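Local coordinates for protein A putative transcriptional regulator (Rhodococcus sp., PDB 2HKU) that probably acts as a TetR-family transcriptional regulator, binding operator DNA through a helix-turn-helix motif, at residues 78-81 with 82-86; 157-161 with 162-166; 197-200 with 201-204. One frame throughout, in Å; residues are numbered along the deposited sequence.

Contact 1: residues 78-81 with 82-86; sequences AGKR and AEDDA. With EDO (1,2-ethanediol), chain D.
Lys80 and Asp84 meet on the outer surface of one helix, four residues apart, through a salt bridge of 2.8 Å from Lys80 NZ to Asp84 OD2. The lysine starts with CG anti to its amide nitrogen (chi1 -170°), runs nearly straight to CE, and turns only at the last bond to bring NZ to the carboxylate's edge. It reaches OD2 through the syn lone pair, and Lys80 CG also lies 3.7 Å from Asp84 OD2, so that this oxygen runs alongside the lysine's methylenes. Asp84 points toward the preceding turn, its CB 3.1 Å from Lys80 O. An asparagine here would probably leave the Lys80 ammonium without its counter-charge and its end freer to swing.

One residue further on, Arg81 and Asp85 repeat the i to i+4 pairing with a different geometry. Arg81 folds at chi2 and chi3, which curls the chain forward to the next turn, and Arg81 NH1 donates to Asp85 OD1 at 3.0 Å with an N-H...O angle of 167°. The oxygen lies in the guanidinium plane, yet the carboxylate is twisted 53° from it, and a single nitrogen makes the bridge. Helix 63-87 is amphipathic here: the two ion bridges lie on its exposed side, while Ala82 and Ala86, probably small enough for the helices to pack closely, face helix 92-104. Regular backbone bonds, such as Glu83 N to Gly79 O, carry the helix through.

Glu83 points elsewhere. Its extended chain passes Gly79, Glu83 CG lying 3.2 Å from Gly79 O, and OE2 accepts both hydroxyls of a 1,2-ethanediol, probably from the crystallisation liquor, the diol O1 at 2.6 Å from Glu83 OE2. Trp169, Ser141 and Leu146 also bond the diol.

Contact 2: residues 157-161 with 162-166; sequences LRAGI and DVESK
The guanidinium of Arg158 and the carboxylate of Glu164 meet edge to edge, their planes only 28° apart, with Glu164 CD in the arginine plane. The grip is side-on: Arg158 NE donates to Glu164 OE2 at 2.8 Å and Arg158 NH1 to Glu164 OE1 at 2.9 Å, each oxygen offering its syn lone pair. OE2 lies almost exactly in the guanidinium plane, whereas OE1 is tilted 16° out of it.

OE2 also takes two backbone amides. Arg158 N approaches Glu164 OE2 nearly along the C-O axis at 2.8 Å. From the anti side, Ala159 N comes to Glu164 OE2 at 3.0 Å. Three N-H groups thus converge on one oxygen and tie residues 158-159 to Glu164. Their gathering would probably favour the ionised carboxylate. Glutamate suits the place because its chain, bent at chi2 (-85°), turns back toward the preceding loop, and Arg158 doubles over at chi2 and chi3 to meet it.

Gly160 occupies the N-cap of helix 161-181, and Gly160 O receives Glu164 N at 3.2 Å, in the carbonyl plane. Beside it, Ala159 CB rests on Val163 CG1 at 3.7 Å, a small apolar contact in the first turn, next to the cap.

The loop follows helix 125-152, where Leu157 packs on Met151 and Ile161 on Ile147; Ser165 OG bonds His139 O of the same helix. Arg158 also reaches helix 190-201, while Val163 and Glu164 pack on Ala195 and Ala199 of the second subunit, placing this helix start at the dimer interface.

Contact 3: residues 197-200 with 201-204; sequences IFAN and LQIP
Leu201 closes helix 190-201, laying its side chain beside that of Ile197 one turn earlier, and Gln202 then leaves the helix with positive phi (40°). This is a helix C-terminus in the all-helical C-terminal domain, which in TetR regulators generally binds ligand and dimerises; a short link to helix 205-209 follows.

Two backbone bonds complete the last turn. Leu201 N donates to Ile197 O at 3.0 Å, almost in line with the carbonyl, and Gln202 N reaches Phe198 O at 2.9 Å from a position tilted out of the carbonyl plane. Helical bonding therefore persists to the very residue where the chain turns away.

The apolar contacts follow the buried side. Ile197 and Leu201 point the same way, Ile197 CG2 meeting Leu201 CD1 at 3.6 Å; with CG2 anti to the backbone N, beside the carbonyl carbon, the isoleucine methyl is carried to the side where that leucine carbon lies. Branched aliphatic chains suit this ridge: Ile197 also packs on Phe168 and Leu175 of helix 161-181, and Leu201 on Leu150 of helix 125-152. Beyond the turn, Ile203 doubles back, and its CD1 comes obliquely to Phe198 CE1 at 4.3 Å. Phe198 itself leans on Thr96 and Glu97 of helix 92-104. Toward the second subunit, Ala199 packs on Val163 of that subunit and Asn200 on its Ala167, where the small alanine probably lets the helices come close.

The polar side-chain contact belongs to Gln202, which bends at chi2 (56°), carrying its amide back beside the helix end. A water molecule lies 2.8 Å from Ala199 O and is a weak acceptor from Gln202 NE2 at 2.9 Å.

Overall arrangement
All three contacts are local in sequence and follow one another along the chain. Contacts 2 and 3 are the close pair, their centres about 13 Å apart: Arg158 NH2 of contact 2 lies 2.8 Å from Asn200 O of contact 3, a probable hydrogen bond tying the loop before helix 161-181 to the end of helix 190-201. Both also touch the second subunit. Contact 1 stands apart, about 20 Å from contact 2 and 19 Å from contact 3 between centres, and does not touch that subunit. It binds a 1,2-ethanediol directly through Glu83; other bound diol, probably also from the crystallisation liquor, lies about 5 Å from the Leu157 side chain and about 4 Å from that of Phe198.

Contact 1: residues 78-81 with 82-86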
ATOM      1  N   ALA A  78     -15.149   4.475   5.798  1.00 25.23           N
ATOM      2  CA  ALA A  78     -15.082   3.571   4.583  1.00 23.85           C
ATOM      3  C   ALA A  78     -15.166   2.101   4.841  1.00 23.27           C
ATOM      4  O   ALA A  78     -15.888   1.390   4.162  1.00 25.38           O
ATOM      5  CB  ALA A  78     -13.819   3.857   3.737  1.00 25.64           C
ATOM      6  N   GLY A  79     -14.432   1.562   5.802  1.00 24.04           N
ATOM      7  CA  GLY A  79     -14.553   0.164   6.128  1.00 21.57           C
ATOM      8  C   GLY A  79     -15.970  -0.187   6.646  1.00 25.07           C
ATOM      9  O   GLY A  79     -16.517  -1.231   6.285  1.00 25.05           O
ATOM     10  N   LYS A  80     -16.558   0.640   7.506  1.00 24.82           N
ATOM     11  CA  LYS A  80     -17.934   0.337   7.990  1.00 25.92           C
ATOM     12  C   LYS A  80     -18.982   0.407   6.861  1.00 25.04           C
ATOM     13  O   LYS A  80     -19.872  -0.435   6.785  1.00 25.05           O
ATOM     14  CB  LYS A  80     -18.326   1.277   9.143  1.00 24.18           C
ATOM     15  CG  LYS A  80     -19.639   0.836   9.816  1.00 31.04           C
ATOM     16  CD  LYS A  80     -20.196   1.982  10.635  1.00 32.07           C
ATOM     17  CE  LYS A  80     -21.343   1.463  11.574  1.00 34.90           C
ATOM     18  NZ  LYS A  80     -22.616   1.315  10.755  1.00 34.38           N
ATOM     19  N   ARG A  81     -18.862   1.413   5.995  1.00 27.20           N
ATOM     20  CA  ARG A  81     -19.736   1.536   4.817  1.00 29.42           C
ATOM     21  C   ARG A  81     -19.681   0.320   3.924  1.00 30.21           C
ATOM     22  O   ARG A  81     -20.750  -0.206   3.509  1.00 32.99           O
ATOM     23  CB  ARG A  81     -19.463   2.847   4.080  1.00 30.65           C
ATOM     24  CG  ARG A  81     -20.068   2.990   2.677  1.00 35.68           C
ATOM     25  CD  ARG A  81     -21.637   3.031   2.718  1.00 40.11           C
ATOM     26  NE  ARG A  81     -22.132   3.867   3.797  1.00 43.50           N
ATOM     27  CZ  ARG A  81     -23.308   3.700   4.432  1.00 43.25           C
ATOM     28  NH1 ARG A  81     -24.125   2.688   4.129  1.00 39.27           N
ATOM     29  NH2 ARG A  81     -23.637   4.539   5.408  1.00 40.76           N
ATOM     30  N   ALA A  82     -18.470  -0.231   3.692  1.00 27.65           N
ATOM     31  CA  ALA A  82     -18.305  -1.428   2.928  1.00 26.31           C
ATOM     32  C   ALA A  82     -18.994  -2.617   3.587  1.00 27.61           C
ATOM     33  O   ALA A  82     -19.692  -3.373   2.905  1.00 26.60           O
ATOM     34  CB  ALA A  82     -16.735  -1.779   2.669  1.00 25.34           C
ATOM     35  N   GLU A  83     -18.758  -2.820   4.887  1.00 25.72           N
ATOM     36  CA  GLU A  83     -19.358  -3.900   5.640  1.00 27.23           C
ATOM     37  C   GLU A  83     -20.931  -3.728   5.657  1.00 28.06           C
ATOM     38  O   GLU A  83     -21.689  -4.707   5.564  1.00 27.59           O
ATOM     39  CB  GLU A  83     -18.807  -3.889   7.069  1.00 27.74           C
ATOM     40  CG  GLU A  83     -17.317  -4.228   7.012  1.00 27.03           C
ATOM     41  CD  GLU A  83     -16.600  -4.213   8.368  1.00 28.88           C
ATOM     42  OE1 GLU A  83     -17.141  -3.639   9.350  1.00 25.88           O
ATOM     43  OE2 GLU A  83     -15.499  -4.808   8.398  1.00 29.20           O
ATOM     44  N   ASP A  84     -21.357  -2.486   5.672  1.00 29.01           N
ATOM     45  CA  ASP A  84     -22.764  -2.193   5.819  1.00 31.12           C
ATOM     46  C   ASP A  84     -23.443  -2.540   4.531  1.00 33.44           C
ATOM     47  O   ASP A  84     -24.426  -3.280   4.562  1.00 34.57           O
ATOM     48  CB  ASP A  84     -22.949  -0.742   6.200  1.00 30.00           C
ATOM     49  CG  ASP A  84     -22.939  -0.542   7.674  1.00 27.38           C
ATOM     50  OD1 ASP A  84     -23.041  -1.549   8.414  1.00 27.01           O
ATOM     51  OD2 ASP A  84     -22.887   0.623   8.099  1.00 33.05           O
ATOM     52  N   ASP A  85     -22.853  -2.079   3.421  1.00 34.87           N
ATOM     53  CA  ASP A  85     -23.355  -2.297   2.054  1.00 36.95           C
ATOM     54  C   ASP A  85     -23.268  -3.750   1.707  1.00 36.64           C
ATOM     55  O   ASP A  85     -24.151  -4.254   1.000  1.00 37.90           O
ATOM     56  CB  ASP A  85     -22.727  -1.358   0.935  1.00 36.32           C
ATOM     57  CG  ASP A  85     -23.125   0.142   1.079  1.00 42.09           C
ATOM     58  OD1 ASP A  85     -23.712   0.517   2.128  1.00 47.44           O
ATOM     59  OD2 ASP A  85     -22.811   1.006   0.172  1.00 41.86           O
ATOM     60  N   ALA A  86     -22.279  -4.477   2.241  1.00 36.27           N
ATOM     61  CA  ALA A  86     -22.195  -5.935   2.094  1.00 36.58           C
ATOM     62  C   ALA A  86     -23.222  -6.751   2.824  1.00 37.49           C
ATOM     63  O   ALA A  86     -23.538  -7.875   2.403  1.00 38.20           O
ATOM     64  CB  ALA A  86     -20.817  -6.440   2.524  1.00 35.81           C
TER
HETATM   65  C1  EDO D 302     -13.627  -6.630   6.050  1.00 27.62           C
HETATM   66  O1  EDO D 302     -14.826  -6.806   6.859  1.00 29.15           O
HETATM   67  C2  EDO D 302     -13.393  -5.141   6.135  1.00 20.03           C
HETATM   68  O2  EDO D 302     -12.795  -4.954   7.444  1.00 27.68           O

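Contact 2: residues 157-161 with 162-166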
ATOM      1  N   LEU A 157     -10.229 -21.350   6.634  1.00 39.23           N
ATOM      2  CA  LEU A 157      -9.005 -20.617   6.975  1.00 38.45           C
ATOM      3  C   LEU A 157      -7.818 -21.343   6.401  1.00 38.07           C
ATOM      4  O   LEU A 157      -7.733 -22.586   6.444  1.00 36.33           O
ATOM      5  CB  LEU A 157      -8.815 -20.596   8.483  1.00 38.10           C
ATOM      6  CG  LEU A 157      -9.113 -19.447   9.463  1.00 41.63           C
ATOM      7  CD1 LEU A 157      -9.958 -18.260   8.981  1.00 39.78           C
ATOM      8  CD2 LEU A 157      -9.661 -20.022  10.769  1.00 38.76           C
ATOM      9  N   ARG A 158      -6.881 -20.552   5.883  1.00 35.44           N
ATOM     10  CA  ARG A 158      -5.611 -21.054   5.421  1.00 34.26           C
ATOM     11  C   ARG A 158      -4.582 -20.731   6.508  1.00 34.10           C
ATOM     12  O   ARG A 158      -3.546 -21.346   6.606  1.00 35.15           O
ATOM     13  CB  ARG A 158      -5.211 -20.349   4.090  1.00 33.98           C
ATOM     14  CG  ARG A 158      -5.993 -20.701   2.857  1.00 30.27           C
ATOM     15  CD  ARG A 158      -7.289 -19.926   2.783  1.00 33.33           C
ATOM     16  NE  ARG A 158      -7.020 -18.465   2.847  1.00 30.69           N
ATOM     17  CZ  ARG A 158      -7.035 -17.673   1.784  1.00 29.80           C
ATOM     18  NH1 ARG A 158      -6.767 -16.385   1.967  1.00 23.07           N
ATOM     19  NH2 ARG A 158      -7.322 -18.156   0.533  1.00 25.07           N
ATOM     20  N   ALA A 159      -4.834 -19.644   7.236  1.00 35.32           N
ATOM     21  CA  ALA A 159      -4.033 -19.218   8.376  1.00 31.87           C
ATOM     22  C   ALA A 159      -5.041 -18.816   9.454  1.00 29.88           C
ATOM     23  O   ALA A 159      -6.240 -18.842   9.203  1.00 29.96           O
ATOM     24  CB  ALA A 159      -3.165 -18.074   7.967  1.00 34.01           C
ATOM     25  N   GLY A 160      -4.572 -18.408  10.621  1.00 30.90           N
ATOM     26  CA  GLY A 160      -5.422 -18.019  11.756  1.00 28.96           C
ATOM     27  C   GLY A 160      -6.173 -16.789  11.366  1.00 29.43           C
ATOM     28  O   GLY A 160      -5.705 -16.046  10.516  1.00 29.74           O
ATOM     29  N   ILE A 161      -7.354 -16.594  11.957  1.00 28.12           N
ATOM     30  CA  ILE A 161      -8.295 -15.568  11.576  1.00 28.28           C
ATOM     31  C   ILE A 161      -7.698 -14.117  11.604  1.00 29.65           C
ATOM     32  O   ILE A 161      -8.053 -13.269  10.782  1.00 29.02           O
ATOM     33  CB  ILE A 161      -9.577 -15.672  12.381  1.00 27.60           C
ATOM     34  CG1 ILE A 161     -10.640 -14.741  11.793  1.00 30.92           C
ATOM     35  CG2 ILE A 161      -9.420 -15.200  13.738  1.00 27.91           C
ATOM     36  CD1 ILE A 161     -12.046 -14.822  12.502  1.00 29.22           C
ATOM     37  N   ASP A 162      -6.790 -13.868  12.538  1.00 30.68           N
ATOM     38  CA  ASP A 162      -6.124 -12.581  12.603  1.00 31.86           C
ATOM     39  C   ASP A 162      -5.329 -12.365  11.312  1.00 30.66           C
ATOM     40  O   ASP A 162      -5.444 -11.297  10.715  1.00 28.52           O
ATOM     41  CB  ASP A 162      -5.254 -12.452  13.878  1.00 31.96           C
ATOM     42  CG  ASP A 162      -4.245 -13.568  14.014  1.00 37.24           C
ATOM     43  OD1 ASP A 162      -4.598 -14.771  13.821  1.00 41.75           O
ATOM     44  OD2 ASP A 162      -3.068 -13.259  14.296  1.00 43.65           O
ATOM     45  N   VAL A 163      -4.522 -13.367  10.902  1.00 30.98           N
ATOM     46  CA  VAL A 163      -3.661 -13.284   9.674  1.00 30.58           C
ATOM     47  C   VAL A 163      -4.492 -13.116   8.401  1.00 29.14           C
ATOM     48  O   VAL A 163      -4.143 -12.357   7.515  1.00 28.80           O
ATOM     49  CB  VAL A 163      -2.670 -14.493   9.576  1.00 30.87           C
ATOM     50  CG1 VAL A 163      -2.005 -14.595   8.247  1.00 29.52           C
ATOM     51  CG2 VAL A 163      -1.646 -14.392  10.685  1.00 34.87           C
ATOM     52  N   GLU A 164      -5.656 -13.750   8.357  1.00 28.13           N
ATOM     53  CA  GLU A 164      -6.494 -13.659   7.192  1.00 25.98           C
ATOM     54  C   GLU A 164      -7.052 -12.244   7.065  1.00 26.57           C
ATOM     55  O   GLU A 164      -7.225 -11.721   5.955  1.00 24.48           O
ATOM     56  CB  GLU A 164      -7.582 -14.705   7.246  1.00 25.97           C
ATOM     57  CG  GLU A 164      -7.093 -16.137   7.204  1.00 25.49           C
ATOM     58  CD  GLU A 164      -6.875 -16.617   5.770  1.00 30.91           C
ATOM     59  OE1 GLU A 164      -7.051 -15.802   4.824  1.00 31.13           O
ATOM     60  OE2 GLU A 164      -6.550 -17.811   5.573  1.00 33.84           O
ATOM     61  N   SER A 165      -7.368 -11.608   8.205  1.00 25.60           N
ATOM     62  CA  SER A 165      -7.804 -10.208   8.165  1.00 23.65           C
ATOM     63  C   SER A 165      -6.697  -9.307   7.652  1.00 22.02           C
ATOM     64  O   SER A 165      -6.985  -8.351   6.913  1.00 21.20           O
ATOM     65  CB  SER A 165      -8.332  -9.671   9.528  1.00 23.95           C
ATOM     66  OG  SER A 165      -9.014  -8.398   9.275  1.00 24.11           O
ATOM     67  N   LYS A 166      -5.452  -9.535   8.114  1.00 20.35           N
ATOM     68  CA  LYS A 166      -4.343  -8.713   7.699  1.00 22.08           C
ATOM     69  C   LYS A 166      -3.984  -8.930   6.235  1.00 21.29           C
ATOM     70  O   LYS A 166      -3.513  -8.020   5.597  1.00 21.64           O
ATOM     71  CB  LYS A 166      -3.105  -8.999   8.580  1.00 23.57           C
ATOM     72  CG  LYS A 166      -3.297  -8.521  10.074  1.00 24.39           C
ATOM     73  CD  LYS A 166      -2.160  -9.025  10.946  1.00 27.15           C
ATOM     74  CE  LYS A 166      -2.291  -8.398  12.398  1.00 32.53           C
ATOM     75  NZ  LYS A 166      -0.866  -8.582  13.007  1.00 38.80           N
TER

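Contact 3: residues 197-200 with 201-204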
ATOM      1  N   ILE A 197      -8.467  -9.683  -5.134  1.00 22.99           N
ATOM      2  CA  ILE A 197      -9.003 -10.063  -3.781  1.00 23.18           C
ATOM      3  C   ILE A 197      -9.720 -11.407  -3.894  1.00 25.93           C
ATOM      4  O   ILE A 197      -9.440 -12.307  -3.105  1.00 27.57           O
ATOM      5  CB  ILE A 197      -9.935  -9.021  -3.153  1.00 23.74           C
ATOM      6  CG1 ILE A 197      -9.251  -7.659  -2.859  1.00 21.69           C
ATOM      7  CG2 ILE A 197     -10.616  -9.575  -1.841  1.00 22.87           C
ATOM      8  CD1 ILE A 197      -8.151  -7.703  -1.769  1.00 21.46           C
ATOM      9  N   PHE A 198     -10.579 -11.570  -4.929  1.00 26.30           N
ATOM     10  CA  PHE A 198     -11.114 -12.939  -5.204  1.00 27.14           C
ATOM     11  C   PHE A 198     -10.114 -14.092  -5.354  1.00 27.62           C
ATOM     12  O   PHE A 198     -10.343 -15.199  -4.831  1.00 28.51           O
ATOM     13  CB  PHE A 198     -12.177 -12.884  -6.307  1.00 29.65           C
ATOM     14  CG  PHE A 198     -13.465 -12.284  -5.823  1.00 30.70           C
ATOM     15  CD1 PHE A 198     -14.361 -13.068  -5.072  1.00 35.26           C
ATOM     16  CD2 PHE A 198     -13.771 -10.969  -6.055  1.00 35.12           C
ATOM     17  CE1 PHE A 198     -15.563 -12.547  -4.574  1.00 35.57           C
ATOM     18  CE2 PHE A 198     -14.976 -10.398  -5.561  1.00 35.01           C
ATOM     19  CZ  PHE A 198     -15.871 -11.209  -4.820  1.00 36.13           C
ATOM     20  N   ALA A 199      -9.004 -13.867  -6.073  1.00 26.36           N
ATOM     21  CA  ALA A 199      -7.940 -14.844  -6.132  1.00 25.10           C
ATOM     22  C   ALA A 199      -7.241 -15.048  -4.823  1.00 25.68           C
ATOM     23  O   ALA A 199      -6.790 -16.182  -4.539  1.00 27.58           O
ATOM     24  CB  ALA A 199      -6.910 -14.472  -7.231  1.00 24.76           C
ATOM     25  N   ASN A 200      -7.124 -13.992  -3.996  1.00 25.30           N
ATOM     26  CA  ASN A 200      -6.509 -14.159  -2.662  1.00 24.79           C
ATOM     27  C   ASN A 200      -7.382 -15.037  -1.737  1.00 24.72           C
ATOM     28  O   ASN A 200      -6.867 -15.766  -0.943  1.00 27.23           O
ATOM     29  CB  ASN A 200      -6.324 -12.787  -1.953  1.00 23.37           C
ATOM     30  CG  ASN A 200      -5.215 -11.923  -2.572  1.00 24.50           C
ATOM     31  OD1 ASN A 200      -5.102 -10.726  -2.258  1.00 25.45           O
ATOM     32  ND2 ASN A 200      -4.428 -12.490  -3.414  1.00 17.89           N
ATOM     33  N   LEU A 201      -8.705 -14.877  -1.824  1.00 26.42           N
ATOM     34  CA  LEU A 201      -9.657 -15.556  -0.913  1.00 28.01           C
ATOM     35  C   LEU A 201      -9.991 -16.971  -1.413  1.00 29.94           C
ATOM     36  O   LEU A 201     -10.243 -17.851  -0.594  1.00 30.71           O
ATOM     37  CB  LEU A 201     -10.921 -14.730  -0.795  1.00 26.93           C
ATOM     38  CG  LEU A 201     -10.707 -13.368  -0.103  1.00 25.89           C
ATOM     39  CD1 LEU A 201     -11.927 -12.499  -0.193  1.00 29.54           C
ATOM     40  CD2 LEU A 201     -10.324 -13.662   1.357  1.00 24.83           C
ATOM     41  N   GLN A 202      -9.971 -17.150  -2.748  1.00 30.86           N
ATOM     42  CA  GLN A 202     -10.297 -18.415  -3.460  1.00 32.55           C
ATOM     43  C   GLN A 202     -11.524 -19.102  -2.775  1.00 30.99           C
ATOM     44  O   GLN A 202     -11.373 -20.076  -2.071  1.00 32.39           O
ATOM     45  CB  GLN A 202      -9.052 -19.299  -3.474  1.00 33.62           C
ATOM     46  CG  GLN A 202      -8.900 -20.164  -4.715  1.00 41.35           C
ATOM     47  CD  GLN A 202      -8.908 -19.332  -6.027  1.00 47.27           C
ATOM     48  OE1 GLN A 202      -9.931 -19.296  -6.731  1.00 49.07           O
ATOM     49  NE2 GLN A 202      -7.780 -18.645  -6.337  1.00 46.21           N
ATOM     50  N   ILE A 203     -12.688 -18.494  -2.911  1.00 32.82           N
ATOM     51  CA  ILE A 203     -13.894 -18.854  -2.185  1.00 33.21           C
ATOM     52  C   ILE A 203     -14.594 -19.861  -3.107  1.00 36.28           C
ATOM     53  O   ILE A 203     -14.965 -19.468  -4.229  1.00 36.45           O
ATOM     54  CB  ILE A 203     -14.869 -17.655  -2.069  1.00 32.97           C
ATOM     55  CG1 ILE A 203     -14.247 -16.467  -1.344  1.00 31.26           C
ATOM     56  CG2 ILE A 203     -16.200 -18.090  -1.347  1.00 31.18           C
ATOM     57  CD1 ILE A 203     -15.170 -15.272  -1.270  1.00 30.87           C
ATOM     58  N   PRO A 204     -14.769 -21.128  -2.638  1.00 38.79           N
ATOM     59  CA  PRO A 204     -15.536 -22.149  -3.391  1.00 39.12           C
ATOM     60  C   PRO A 204     -16.869 -21.674  -3.905  1.00 40.66           C
ATOM     61  O   PRO A 204     -17.600 -20.908  -3.228  1.00 39.41           O
ATOM     62  CB  PRO A 204     -15.677 -23.293  -2.395  1.00 39.37           C
ATOM     63  CG  PRO A 204     -14.403 -23.224  -1.520  1.00 39.49           C
ATOM     64  CD  PRO A 204     -14.195 -21.685  -1.380  1.00 38.36           C
TER
HETATM   65  O   HOH W   1      -5.037 -17.840  -6.048  1.00 47.93           O